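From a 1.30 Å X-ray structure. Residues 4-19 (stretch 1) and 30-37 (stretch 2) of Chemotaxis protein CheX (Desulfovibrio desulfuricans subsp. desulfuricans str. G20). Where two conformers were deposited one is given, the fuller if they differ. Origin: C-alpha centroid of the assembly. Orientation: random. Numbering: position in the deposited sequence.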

# COMPACT_ATOMS: atom_id res chain seq x y z
N SER A 4 -15.16 16.99 8.14
CA SER A 4 -15.90 15.70 8.31
C SER A 4 -15.34 14.57 7.44
O SER A 4 -14.85 13.60 7.99
CB SER A 4 -17.42 15.85 8.12
OG SER A 4 -18.11 14.65 8.44
N SER A 5 -15.42 14.69 6.11
CA SER A 5 -14.88 13.65 5.20
C SER A 5 -13.34 13.60 5.09
O SER A 5 -12.75 12.53 4.78
CB SER A 5 -15.46 13.81 3.78
OG SER A 5 -14.92 14.98 3.15
N GLY A 6 -12.69 14.73 5.39
CA GLY A 6 -11.26 14.91 5.18
C GLY A 6 -11.00 15.85 3.99
O GLY A 6 -9.88 16.34 3.82
N ILE A 7 -12.02 16.14 3.18
CA ILE A 7 -11.84 17.03 2.02
C ILE A 7 -11.32 18.43 2.41
O ILE A 7 -10.56 19.05 1.69
CB ILE A 7 -13.12 17.10 1.17
CG1 ILE A 7 -12.79 17.51 -0.27
CG2 ILE A 7 -14.17 18.00 1.82
CD1 ILE A 7 -13.85 17.07 -1.25
N GLU A 8 -11.72 18.86 3.61
CA GLU A 8 -11.29 20.13 4.20
C GLU A 8 -9.78 20.21 4.46
O GLU A 8 -9.25 21.31 4.63
CB GLU A 8 -12.08 20.41 5.50
CG GLU A 8 -11.77 19.52 6.73
CD GLU A 8 -12.26 18.05 6.67
OE1 GLU A 8 -13.04 17.65 5.75
OE2 GLU A 8 -11.84 17.29 7.56
N ILE A 9 -9.08 19.06 4.54
CA ILE A 9 -7.62 19.09 4.73
C ILE A 9 -6.91 18.55 3.48
O ILE A 9 -5.76 18.15 3.56
CB ILE A 9 -7.06 18.50 6.10
CG1 ILE A 9 -7.04 16.98 6.17
CG2 ILE A 9 -7.71 19.21 7.33
CD1 ILE A 9 -8.23 16.28 5.85
N ALA A 10 -7.56 18.66 2.32
CA ALA A 10 -6.91 18.24 1.07
C ALA A 10 -5.68 19.10 0.72
O ALA A 10 -4.72 18.56 0.18
CB ALA A 10 -7.93 18.31 -0.08
N LYS A 11 -5.65 20.38 1.10
CA LYS A 11 -4.55 21.28 0.66
C LYS A 11 -3.12 20.80 0.93
O LYS A 11 -2.31 20.81 0.01
CB LYS A 11 -4.75 22.72 1.19
CG LYS A 11 -3.72 23.74 0.63
N PRO A 12 -2.80 20.36 2.17
CA PRO A 12 -1.42 19.92 2.38
C PRO A 12 -0.99 18.75 1.49
O PRO A 12 0.18 18.69 1.06
CB PRO A 12 -1.38 19.57 3.89
CG PRO A 12 -2.76 19.50 4.30
CD PRO A 12 -3.53 20.45 3.44
N PHE A 13 -1.94 17.85 1.19
CA PHE A 13 -1.64 16.72 0.31
C PHE A 13 -1.49 17.18 -1.15
O PHE A 13 -0.56 16.74 -1.84
CB PHE A 13 -2.76 15.67 0.38
CG PHE A 13 -2.96 15.10 1.76
CD1 PHE A 13 -2.18 14.05 2.21
CD2 PHE A 13 -3.91 15.64 2.62
CE1 PHE A 13 -2.36 13.53 3.47
CE2 PHE A 13 -4.10 15.12 3.88
CZ PHE A 13 -3.31 14.07 4.31
N VAL A 14 -2.36 18.09 -1.57
CA VAL A 14 -2.34 18.61 -2.94
C VAL A 14 -1.06 19.44 -3.18
O VAL A 14 -0.35 19.22 -4.18
CB VAL A 14 -3.60 19.44 -3.27
CG1 VAL A 14 -3.53 20.06 -4.67
CG2 VAL A 14 -4.86 18.55 -3.15
N THR A 15 -0.76 20.37 -2.28
CA THR A 15 0.45 21.19 -2.41
C THR A 15 1.71 20.34 -2.42
O THR A 15 2.60 20.56 -3.24
CB THR A 15 0.52 22.24 -1.30
OG1 THR A 15 -0.60 23.13 -1.43
CG2 THR A 15 1.82 23.05 -1.35
N ALA A 16 1.80 19.36 -1.52
CA ALA A 16 2.97 18.49 -1.50
C ALA A 16 3.14 17.74 -2.84
O ALA A 16 4.23 17.61 -3.38
CB ALA A 16 2.89 17.49 -0.34
N THR A 17 2.02 17.20 -3.34
CA THR A 17 2.02 16.46 -4.61
C THR A 17 2.46 17.35 -5.78
O THR A 17 3.32 16.97 -6.57
CB THR A 17 0.66 15.82 -4.87
OG1 THR A 17 0.40 14.90 -3.81
CG2 THR A 17 0.68 15.03 -6.17
N THR A 18 1.85 18.53 -5.84
CA THR A 18 2.20 19.47 -6.90
C THR A 18 3.67 19.84 -6.84
O THR A 18 4.39 19.77 -7.87
CB THR A 18 1.30 20.74 -6.82
OG1 THR A 18 -0.09 20.37 -6.88
CG2 THR A 18 1.67 21.77 -7.93
N ASN A 19 4.15 20.18 -5.63
CA ASN A 19 5.55 20.59 -5.49
C ASN A 19 6.51 19.47 -5.82
O ASN A 19 7.49 19.69 -6.53
CB ASN A 19 5.82 21.14 -4.09
CG ASN A 19 5.13 22.47 -3.83
OD1 ASN A 19 4.63 23.13 -4.75
ND2 ASN A 19 5.09 22.87 -2.56
N ILE A 30 -1.12 19.99 -12.62
CA ILE A 30 -2.22 20.92 -12.36
C ILE A 30 -3.34 20.17 -11.65
O ILE A 30 -4.03 19.35 -12.25
CB ILE A 30 -2.76 21.52 -13.69
CG1 ILE A 30 -1.64 22.24 -14.46
CG2 ILE A 30 -3.91 22.47 -13.42
CD1 ILE A 30 -2.09 22.77 -15.85
N PRO A 31 -3.55 20.45 -10.35
CA PRO A 31 -4.62 19.75 -9.66
C PRO A 31 -6.00 20.26 -10.03
O PRO A 31 -6.23 21.48 -10.20
CB PRO A 31 -4.36 20.03 -8.18
CG PRO A 31 -3.62 21.29 -8.16
CD PRO A 31 -2.82 21.35 -9.44
N GLY A 32 -6.94 19.31 -10.09
CA GLY A 32 -8.32 19.62 -10.21
C GLY A 32 -8.92 19.76 -8.81
O GLY A 32 -8.21 19.79 -7.80
N GLN A 33 -10.24 19.75 -8.77
CA GLN A 33 -10.97 19.86 -7.51
C GLN A 33 -10.97 18.54 -6.77
O GLN A 33 -11.25 17.49 -7.37
CB GLN A 33 -12.43 20.30 -7.66
CG GLN A 33 -12.58 21.70 -8.14
CD GLN A 33 -12.00 22.76 -7.22
OE1 GLN A 33 -11.23 23.61 -7.65
NE2 GLN A 33 -12.34 22.69 -5.94
N PRO A 34 -10.70 18.59 -5.46
CA PRO A 34 -10.83 17.35 -4.69
C PRO A 34 -12.27 16.87 -4.71
O PRO A 34 -13.21 17.67 -4.81
CB PRO A 34 -10.47 17.77 -3.27
CG PRO A 34 -9.56 18.94 -3.46
CD PRO A 34 -10.16 19.68 -4.61
N TYR A 35 -12.45 15.56 -4.65
CA TYR A 35 -13.77 14.98 -4.58
C TYR A 35 -13.76 13.79 -3.65
O TYR A 35 -12.71 13.16 -3.44
CB TYR A 35 -14.31 14.60 -5.98
CG TYR A 35 -13.56 13.52 -6.72
CD1 TYR A 35 -12.45 13.82 -7.48
CD2 TYR A 35 -13.94 12.18 -6.62
CE1 TYR A 35 -11.77 12.80 -8.20
CE2 TYR A 35 -13.27 11.15 -7.30
CZ TYR A 35 -12.17 11.48 -8.08
OH TYR A 35 -11.53 10.46 -8.74
N VAL A 36 -14.93 13.47 -3.10
CA VAL A 36 -15.11 12.26 -2.31
C VAL A 36 -15.28 11.11 -3.30
O VAL A 36 -16.19 11.14 -4.14
CB VAL A 36 -16.26 12.36 -1.32
CG1 VAL A 36 -16.52 11.01 -0.64
CG2 VAL A 36 -16.02 13.48 -0.26
N LYS A 37 -14.41 10.09 -3.23
CA LYS A 37 -14.50 8.95 -4.10
C LYS A 37 -15.82 8.19 -3.85
O LYS A 37 -16.14 7.92 -2.71
CB LYS A 37 -13.28 8.06 -3.84
CG LYS A 37 -13.00 7.10 -4.89
CD LYS A 37 -11.78 6.30 -4.52
CE LYS A 37 -11.50 5.33 -5.57
NZ LYS A 37 -10.87 5.96 -6.77

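This is a small, apolar contact in which one side of a helix and the turn leading into it rest against two prolines and a valine of an extended segment, with no hydrogen bond crossing between them. The two stretches together bury 332 Å², and the touching residues of the first, Ser5, Ile7, Ala10, Val14 and Thr18, all send their CA-to-CB bonds toward the second. From Ala10 onward they recur every four residues, about one helical turn, so a single stripe of the helix meets the partner.

Pro34 packs against both Ile7 and Ala10. Ile7 CG1 lies 3.8 Å from Pro34 CB, and Ala10 CB lies 3.8 Å from Pro34 CG; the short methyl of alanine lets the proline ring come near the helix backbone. The longer side chain of Ile7, with chi1 and chi2 both t, reaches across to the strand and places Ile7 CD1 3.9 Å from Tyr35 CA and 4.3 Å from Val36 CG2. Tyr35 points its own CA-to-CB bond away, so it is met here through its backbone.

Farther along, Val14 CG1 sits 3.6 Å from Pro31 CB, the shortest approach between the stretches. Proline suits both sites: its compact ring offers apolar carbons, and its nitrogen has no hydrogen that would need an acceptor.

The hydroxyls at the two ends of the contact are employed within their own stretch. Thr18 OG1 donates to Val14 O at 2.9 Å, a common way for a helical threonine to satisfy its hydroxyl, while lying 3.9 Å from Pro31 CG. Ser5 OG accepts from Ile7 N at 3.1 Å, bracing the turn, and lies 3.9 Å from Val36 CG2. Between Ser5 and Ile7, Gly6 has a phi of 107°, where a CB would be jammed against the preceding carbonyl oxygen.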